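Local coordinates for putative uncharacterized protein PH0242 (Pyrococcus horikoshii, PDB 3VU1) that is the C-terminal globular domain of an archaeal oligosaccharyltransferase of the AglB family, a beta-rich module that holds a calcium ion in the crystal, at residues Leu17-Leu20 with Arg21-Ser25; Glu259-Asn263 with Gly264-Glu268; Gly402-Ser405 with Asn406-Asp410. One frame throughout, in Å; residues are numbered along the deposited sequence.

Contact 1. Residues Leu17-Leu20 with Arg21-Ser25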
loop_
_atom_site.group_PDB
_atom_site.type_symbol
_atom_site.label_atom_id
_atom_site.label_comp_id
_atom_site.label_asym_id
_atom_site.label_seq_id
_atom_site.Cartn_x
_atom_site.Cartn_y
_atom_site.Cartn_z
ATOM N N LEU A 17 -13.624 10.755 5.548
ATOM C CA LEU A 17 -13.967 11.390 4.273
ATOM C C LEU A 17 -13.938 12.892 4.388
ATOM O O LEU A 17 -13.510 13.565 3.446
ATOM C CB LEU A 17 -15.323 10.942 3.744
ATOM C CG LEU A 17 -15.426 9.488 3.313
ATOM C CD1 LEU A 17 -16.594 9.389 2.343
ATOM C CD2 LEU A 17 -14.139 8.987 2.673
ATOM N N LYS A 18 -14.406 13.406 5.529
ATOM C CA LYS A 18 -14.394 14.836 5.793
ATOM C C LYS A 18 -12.949 15.325 5.723
ATOM O O LYS A 18 -12.655 16.323 5.060
ATOM C CB LYS A 18 -15.023 15.156 7.152
ATOM C CG LYS A 18 -15.003 16.628 7.554
ATOM C CD LYS A 18 -15.079 16.689 9.077
ATOM C CE LYS A 18 -14.541 17.986 9.684
ATOM N NZ LYS A 18 -15.373 19.173 9.327
ATOM N N TRP A 19 -12.056 14.589 6.379
ATOM C CA TRP A 19 -10.635 14.873 6.360
ATOM C C TRP A 19 -10.110 14.890 4.961
ATOM O O TRP A 19 -9.472 15.864 4.566
ATOM C CB TRP A 19 -9.850 13.876 7.223
ATOM C CG TRP A 19 -8.426 14.327 7.369
ATOM C CD1 TRP A 19 -7.929 15.244 8.284
ATOM C CD2 TRP A 19 -7.280 13.968 6.526
ATOM N NE1 TRP A 19 -6.596 15.460 8.081
ATOM C CE2 TRP A 19 -6.138 14.734 7.045
ATOM C CE3 TRP A 19 -7.094 13.143 5.437
ATOM C CZ2 TRP A 19 -4.858 14.641 6.485
ATOM C CZ3 TRP A 19 -5.799 13.054 4.875
ATOM C CH2 TRP A 19 -4.707 13.786 5.396
ATOM N N LEU A 20 -10.380 13.827 4.191
ATOM C CA LEU A 20 -9.913 13.764 2.812
ATOM C C LEU A 20 -10.375 14.956 1.994
ATOM O O LEU A 20 -9.555 15.574 1.323
ATOM C CB LEU A 20 -10.302 12.460 2.125
ATOM C CG LEU A 20 -9.473 11.221 2.477
ATOM C CD1 LEU A 20 -10.157 9.977 1.953
ATOM C CD2 LEU A 20 -8.059 11.272 1.944
ATOM N N ARG A 21 -11.667 15.282 2.059
ATOM C CA ARG A 21 -12.240 16.464 1.374
ATOM C C ARG A 21 -11.575 17.791 1.735
ATOM O O ARG A 21 -11.523 18.675 0.900
ATOM C CB ARG A 21 -13.745 16.629 1.663
ATOM C CG ARG A 21 -14.690 15.712 0.926
ATOM C CD ARG A 21 -16.145 16.080 1.229
ATOM N NE ARG A 21 -17.014 14.894 1.140
ATOM C CZ ARG A 21 -17.509 14.227 2.184
ATOM N NH1 ARG A 21 -17.262 14.640 3.434
ATOM N NH2 ARG A 21 -18.273 13.149 1.982
ATOM N N SER A 22 -11.105 17.942 2.976
ATOM C CA SER A 22 -10.545 19.214 3.459
ATOM C C SER A 22 -9.044 19.354 3.279
ATOM O O SER A 22 -8.546 20.459 3.337
ATOM C CB SER A 22 -10.842 19.410 4.952
ATOM O OG SER A 22 -12.222 19.636 5.179
ATOM N N ASN A 23 -8.317 18.254 3.090
ATOM C CA ASN A 23 -6.843 18.255 3.209
ATOM C C ASN A 23 -6.097 17.731 1.974
ATOM O O ASN A 23 -4.892 17.856 1.875
ATOM C CB ASN A 23 -6.381 17.487 4.476
ATOM C CG ASN A 23 -6.754 18.198 5.790
ATOM O OD1 ASN A 23 -7.903 18.217 6.213
ATOM N ND2 ASN A 23 -5.757 18.755 6.451
ATOM N N THR A 24 -6.805 17.151 1.025
ATOM C CA THR A 24 -6.146 16.582 -0.130
ATOM C C THR A 24 -6.628 17.302 -1.364
ATOM O O THR A 24 -7.725 17.869 -1.378
ATOM C CB THR A 24 -6.412 15.058 -0.265
ATOM O OG1 THR A 24 -7.776 14.808 -0.623
ATOM C CG2 THR A 24 -6.134 14.336 1.030
ATOM N N SER A 25 -5.799 17.277 -2.401
ATOM C CA SER A 25 -6.164 17.776 -3.723
ATOM C C SER A 25 -7.459 17.151 -4.234
ATOM O O SER A 25 -7.770 15.997 -3.922
ATOM C CB SER A 25 -5.052 17.447 -4.710
ATOM O OG SER A 25 -5.562 17.421 -6.033
#

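Contact 2. Residues Glu259-Asn263 with Gly264-Glu268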
loop_
_atom_site.group_PDB
_atom_site.type_symbol
_atom_site.label_atom_id
_atom_site.label_comp_id
_atom_site.label_asym_id
_atom_site.label_seq_id
_atom_site.Cartn_x
_atom_site.Cartn_y
_atom_site.Cartn_z
ATOM N N GLU A 259 21.126 7.890 7.983
ATOM C CA GLU A 259 22.289 7.985 8.894
ATOM C C GLU A 259 23.164 9.193 8.577
ATOM O O GLU A 259 23.421 9.497 7.426
ATOM C CB GLU A 259 23.120 6.710 8.892
ATOM C CG GLU A 259 22.554 5.590 9.732
ATOM C CD GLU A 259 23.186 4.237 9.413
ATOM O OE1 GLU A 259 23.244 3.390 10.323
ATOM O OE2 GLU A 259 23.645 4.001 8.266
ATOM N N ASP A 260 23.568 9.920 9.607
ATOM C CA ASP A 260 24.473 11.075 9.437
ATOM C C ASP A 260 25.878 10.564 9.784
ATOM O O ASP A 260 26.041 9.821 10.779
ATOM C CB ASP A 260 24.060 12.188 10.406
ATOM C CG ASP A 260 24.540 13.565 9.993
ATOM O OD1 ASP A 260 25.124 13.701 8.891
ATOM O OD2 ASP A 260 24.301 14.535 10.774
ATOM N N PHE A 261 26.869 10.903 8.966
ATOM C CA PHE A 261 28.230 10.549 9.306
ATOM C C PHE A 261 28.851 11.591 10.257
ATOM O O PHE A 261 29.227 12.659 9.828
ATOM C CB PHE A 261 29.080 10.346 8.042
ATOM C CG PHE A 261 30.370 9.610 8.308
ATOM C CD1 PHE A 261 31.610 10.234 8.096
ATOM C CD2 PHE A 261 30.350 8.294 8.828
ATOM C CE1 PHE A 261 32.792 9.545 8.342
ATOM C CE2 PHE A 261 31.538 7.615 9.092
ATOM C CZ PHE A 261 32.757 8.244 8.848
ATOM N N ILE A 262 28.934 11.281 11.545
ATOM C CA ILE A 262 29.220 12.292 12.585
ATOM C C ILE A 262 30.518 11.938 13.313
ATOM O O ILE A 262 30.615 10.862 13.947
ATOM C CB ILE A 262 28.057 12.385 13.614
ATOM C CG1 ILE A 262 26.744 12.793 12.909
ATOM C CG2 ILE A 262 28.402 13.297 14.797
ATOM C CD1 ILE A 262 25.485 12.574 13.744
ATOM N N ASN A 263 31.508 12.834 13.213
ATOM C CA ASN A 263 32.755 12.670 13.938
ATOM C C ASN A 263 33.252 11.246 13.781
ATOM O O ASN A 263 33.686 10.632 14.753
ATOM C CB ASN A 263 32.575 13.013 15.427
ATOM C CG ASN A 263 32.339 14.505 15.659
ATOM O OD1 ASN A 263 32.874 15.364 14.934
ATOM N ND2 ASN A 263 31.537 14.825 16.674
ATOM N N GLY A 264 33.133 10.722 12.560
ATOM C CA GLY A 264 33.746 9.460 12.193
ATOM C C GLY A 264 32.922 8.184 12.285
ATOM O O GLY A 264 33.354 7.147 11.776
ATOM N N THR A 265 31.774 8.220 12.961
ATOM C CA THR A 265 30.831 7.101 12.852
ATOM C C THR A 265 29.398 7.473 12.391
ATOM O O THR A 265 28.889 8.565 12.706
ATOM C CB THR A 265 30.792 6.234 14.125
ATOM O OG1 THR A 265 30.331 7.018 15.226
ATOM C CG2 THR A 265 32.190 5.628 14.430
ATOM N N TRP A 266 28.779 6.557 11.633
ATOM C CA TRP A 266 27.347 6.616 11.232
ATOM C C TRP A 266 26.395 6.563 12.374
ATOM O O TRP A 266 26.446 5.647 13.193
ATOM C CB TRP A 266 27.011 5.444 10.341
ATOM C CG TRP A 266 27.673 5.554 9.007
ATOM C CD1 TRP A 266 28.732 4.793 8.519
ATOM C CD2 TRP A 266 27.358 6.523 7.938
ATOM N NE1 TRP A 266 29.074 5.209 7.249
ATOM C CE2 TRP A 266 28.279 6.231 6.839
ATOM C CE3 TRP A 266 26.436 7.547 7.791
ATOM C CZ2 TRP A 266 28.258 6.946 5.655
ATOM C CZ3 TRP A 266 26.431 8.278 6.593
ATOM C CH2 TRP A 266 27.315 7.983 5.553
ATOM N N ARG A 267 25.504 7.539 12.425
ATOM C CA ARG A 267 24.517 7.623 13.484
ATOM C C ARG A 267 23.131 7.806 12.859
ATOM O O ARG A 267 22.926 8.611 11.927
ATOM C CB ARG A 267 24.848 8.803 14.434
ATOM C CG ARG A 267 25.554 8.475 15.752
ATOM C CD ARG A 267 26.945 7.923 15.531
ATOM N NE ARG A 267 27.877 8.170 16.639
ATOM C CZ ARG A 267 28.198 7.289 17.588
ATOM N NH1 ARG A 267 27.652 6.083 17.617
ATOM N NH2 ARG A 267 29.072 7.626 18.518
ATOM N N GLU A 268 22.178 7.048 13.364
ATOM C CA GLU A 268 20.812 7.218 12.944
ATOM C C GLU A 268 20.350 8.577 13.457
ATOM O O GLU A 268 20.626 8.927 14.579
ATOM C CB GLU A 268 19.960 6.083 13.494
ATOM C CG GLU A 268 18.467 6.359 13.494
ATOM C CD GLU A 268 17.640 5.128 13.177
ATOM O OE1 GLU A 268 16.527 5.300 12.598
ATOM O OE2 GLU A 268 18.125 4.001 13.490
#

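Contact 3. Residues Gly402-Ser405 with Asn406-Asp410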
loop_
_atom_site.group_PDB
_atom_site.type_symbol
_atom_site.label_atom_id
_atom_site.label_comp_id
_atom_site.label_asym_id
_atom_site.label_seq_id
_atom_site.Cartn_x
_atom_site.Cartn_y
_atom_site.Cartn_z
ATOM N N GLY A 402 -1.384 -25.210 -6.547
ATOM C CA GLY A 402 -1.921 -26.403 -5.897
ATOM C C GLY A 402 -3.172 -26.897 -6.598
ATOM O O GLY A 402 -3.588 -26.325 -7.609
ATOM N N GLY A 403 -3.776 -27.958 -6.060
ATOM C CA GLY A 403 -4.943 -28.593 -6.684
ATOM C C GLY A 403 -4.664 -29.220 -8.045
ATOM O O GLY A 403 -3.657 -28.917 -8.710
ATOM N N LYS A 404 -5.552 -30.096 -8.484
ATOM C CA LYS A 404 -5.370 -30.646 -9.812
ATOM C C LYS A 404 -6.395 -30.095 -10.806
ATOM O O LYS A 404 -6.525 -30.601 -11.910
ATOM C CB LYS A 404 -5.302 -32.185 -9.783
ATOM C CG LYS A 404 -6.458 -32.851 -9.061
ATOM C CD LYS A 404 -5.964 -34.020 -8.231
ATOM C CE LYS A 404 -7.037 -34.407 -7.227
ATOM N NZ LYS A 404 -6.574 -35.485 -6.315
ATOM N N SER A 405 -7.094 -29.039 -10.411
ATOM C CA SER A 405 -8.082 -28.376 -11.253
ATOM C C SER A 405 -8.553 -27.084 -10.591
ATOM O O SER A 405 -8.590 -26.957 -9.355
ATOM C CB SER A 405 -9.257 -29.324 -11.561
ATOM O OG SER A 405 -10.542 -28.848 -11.154
ATOM N N ASN A 406 -8.924 -26.118 -11.413
ATOM C CA ASN A 406 -9.539 -24.902 -10.897
ATOM C C ASN A 406 -10.746 -25.109 -9.998
ATOM O O ASN A 406 -11.222 -24.156 -9.396
ATOM C CB ASN A 406 -9.905 -23.973 -12.043
ATOM C CG ASN A 406 -8.687 -23.413 -12.726
ATOM O OD1 ASN A 406 -7.551 -23.821 -12.459
ATOM N ND2 ASN A 406 -8.906 -22.479 -13.614
ATOM N N GLU A 407 -11.219 -26.344 -9.891
ATOM C CA GLU A 407 -12.438 -26.640 -9.134
ATOM C C GLU A 407 -12.127 -27.404 -7.847
ATOM O O GLU A 407 -12.965 -27.499 -6.945
ATOM C CB GLU A 407 -13.460 -27.371 -10.008
ATOM C CG GLU A 407 -13.755 -26.639 -11.315
ATOM C CD GLU A 407 -15.137 -26.935 -11.884
ATOM O OE1 GLU A 407 -15.343 -26.736 -13.103
ATOM O OE2 GLU A 407 -16.031 -27.361 -11.120
ATOM N N ASP A 408 -10.902 -27.912 -7.768
ATOM C CA ASP A 408 -10.374 -28.583 -6.589
ATOM C C ASP A 408 -10.286 -27.567 -5.389
ATOM O O ASP A 408 -9.739 -26.466 -5.522
ATOM C CB ASP A 408 -9.023 -29.230 -6.994
ATOM C CG ASP A 408 -8.317 -29.963 -5.864
ATOM O OD1 ASP A 408 -8.723 -29.862 -4.696
ATOM O OD2 ASP A 408 -7.305 -30.639 -6.135
ATOM N N TYR A 409 -10.847 -27.943 -4.238
ATOM C CA TYR A 409 -10.862 -27.091 -3.036
ATOM C C TYR A 409 -9.509 -26.862 -2.384
ATOM O O TYR A 409 -9.352 -25.939 -1.555
ATOM C CB TYR A 409 -11.856 -27.618 -1.996
ATOM C CG TYR A 409 -13.281 -27.319 -2.383
ATOM C CD1 TYR A 409 -13.893 -28.010 -3.431
ATOM C CD2 TYR A 409 -14.007 -26.319 -1.737
ATOM C CE1 TYR A 409 -15.183 -27.724 -3.817
ATOM C CE2 TYR A 409 -15.308 -26.032 -2.111
ATOM C CZ TYR A 409 -15.881 -26.739 -3.151
ATOM O OH TYR A 409 -17.160 -26.466 -3.541
ATOM N N ASP A 410 -8.521 -27.675 -2.747
ATOM C CA ASP A 410 -7.200 -27.474 -2.170
ATOM C C ASP A 410 -6.441 -26.438 -2.970
ATOM O O ASP A 410 -5.283 -26.163 -2.700
ATOM C CB ASP A 410 -6.414 -28.784 -2.067
ATOM C CG ASP A 410 -7.002 -29.744 -1.034
ATOM O OD1 ASP A 410 -7.252 -29.334 0.132
ATOM O OD2 ASP A 410 -7.211 -30.925 -1.399
#

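Contact 1. Residues Leu17-Leu20 with Arg21-Ser25
Leu17 and Arg21 are joined by a nearly straight backbone hydrogen bond in the last turns of helix 13-23, Arg21 N to Leu17 O at 2.9 Å, and the i to i+4 pattern recurs in Ser22 N to Lys18 O and Thr24 N to Leu20 O, with a weak bond from Asn23 N to Trp19 O between them. At the C-terminal end Leu20 O is gripped twice by Thr24, whose OG1 donates to it at 2.7 Å. The two donors reach that oxygen from opposite faces of its carbonyl plane, the hydroxyl standing 37° out of it. Setting OG1 between its own N and carbonyl carbon, chi1 70°, turns the hydroxyl back to the helix and lays the methyl CG2 3.7 Å from Leu20 CD2. One turn after Trp19, Asn23 lays its CB over a face of the indole in a CH-pi contact, 3.9 Å from the centroid of the six-membered ring; Tyr240 stacks on the same indole. Arg21, extended from CG to NE, runs back along the helix, bringing NH2 4.1 Å from Leu17 CB. Leu17 packs on Tyr36 and Ile40, Leu20 on Tyr86 and Ile88; apolar chains suit this buried side, as charged Lys18 and Arg21 suit the exposed one. The whole is the C-terminal end of an amphipathic helix, its Leu20 carbonyl held by Thr24, packed against strand 86-90.

Contact 2. Residues Glu259-Asn263 with Gly264-Glu268
Phe261 and Trp266 meet as an edge-to-face aromatic pair, the edge of the phenyl ring directed at the face of the indole. Its leading atom is Phe261 CD2, which stands over the middle of the indole and lies 3.5 Å from Trp266 CE2; CG set anti to the backbone nitrogen, chi1 -164°, brings it there. The planes are inclined at 54°, and the side chains as a whole cross at about a right angle. Because the two residues form a non-hydrogen-bonded pair, Phe261 CB also lies over the six-membered ring of Trp266 as a CH-pi contact. The outer end of the phenyl ring leans across the turn, with CZ 3.2 Å from Gly264 O. Glu259 shares this face of the sheet with the two aromatics: its CB is 3.6 Å from Trp266 CE3, and its backbone oxygen lies at the edge of the indole. The carboxylate of Glu259 makes a salt bridge to Arg280, which also forms a cation-pi contact with Trp266, so acid, base and indole form one cluster.

The frame is a tight beta hairpin of strands 253-262 and 265-268, closed by a type I' turn from Ile262 to Thr265. Asn263 takes the first corner, whose left-handed angles asparagine readily adopts; Gly264, at phi 95°, has angles suited to glycine. Asp260 and Arg267 are a hydrogen-bonded pair, with Asp260 N donating to Arg267 O at 2.7 Å and Arg267 N returning a bond to Asp260 O. Ile262 and Thr265 exchange a second reciprocal pair next to the turn. On the face opposite the aromatics, Ile262 CD1 rests 3.9 Å from Arg267 CB, while the buried carboxylate of Asp260 takes a hydrogen bond from His277.

Contact 3. Residues Gly402-Ser405 with Asn406-Asp410
Lys404 and Asp408 are joined by a hydrogen bond between main chain and side chain: Lys404 N donates to Asp408 OD2 at 3.0 Å. The oxygen is met on its anti side, with the donor 23° out of the carboxylate plane. CB of Asp408 already points at the 402-405 backbone, and with CG anti to the nitrogen (chi1 179°) the carboxylate continues in that direction. Its other oxygen, OD1, accepts from Asp410 N at 2.9 Å from above the carboxylate plane, making an Asx turn. Aspartate suits the place because its short side chain offers two acceptors, one to the preceding part of the loop and one to the backbone just after it. Beyond the loop, Arg400 donates to Asn406 OD1.

Between main-chain atoms, Asp408 N donates to Ser405 O at 3.0 Å and closes a type I turn from Ser405 to Asp408. The donor lies 58° out of the carbonyl plane, well away from the lone-pair direction.

Among the nonbonded contacts, Gly403 CA lies 3.2 Å from Asp408 OD2; both Gly402 and Gly403 have positive phi, which glycine adopts readily. The aliphatic part of Lys404 passes obliquely by the carboxylate, CG coming 3.8 Å from Asp408 OD2. Its ammonium stays farther off, with NZ 4.9 Å from the same oxygen. A cation-pi contact, from the ring of Tyr409 to Arg109, reaches outside the loop.

The chemistry is thus that of a surface connection between strands 385-401 and 412-431 in which one aspartate ties two parts of the backbone together: two backbone N-H groups would partly offset its negative charge and limit its rotation, while the nearby lysine may add a longer-range attraction, probably softened by solvent.

Along the chain the three contacts come in series and none touches another. Contact 1 ends helix 13-23 near the start of the model; contact 2 is the hairpin of strands 253-262 and 265-268, at one margin of four antiparallel strands in the Peripheral 1 region; contact 3 lies in the loop joining strands 385-401 and 412-431 in the Peripheral 2 region. The centres of contacts 1 and 2 are about 39 Å apart, those of 1 and 3 about 45 Å, and those of 2 and 3 about 54 Å. Contact 3 lies across the chain's centre from both others, so a helix end, a hairpin and a loop are shaped locally in separate parts of this multidomain fold.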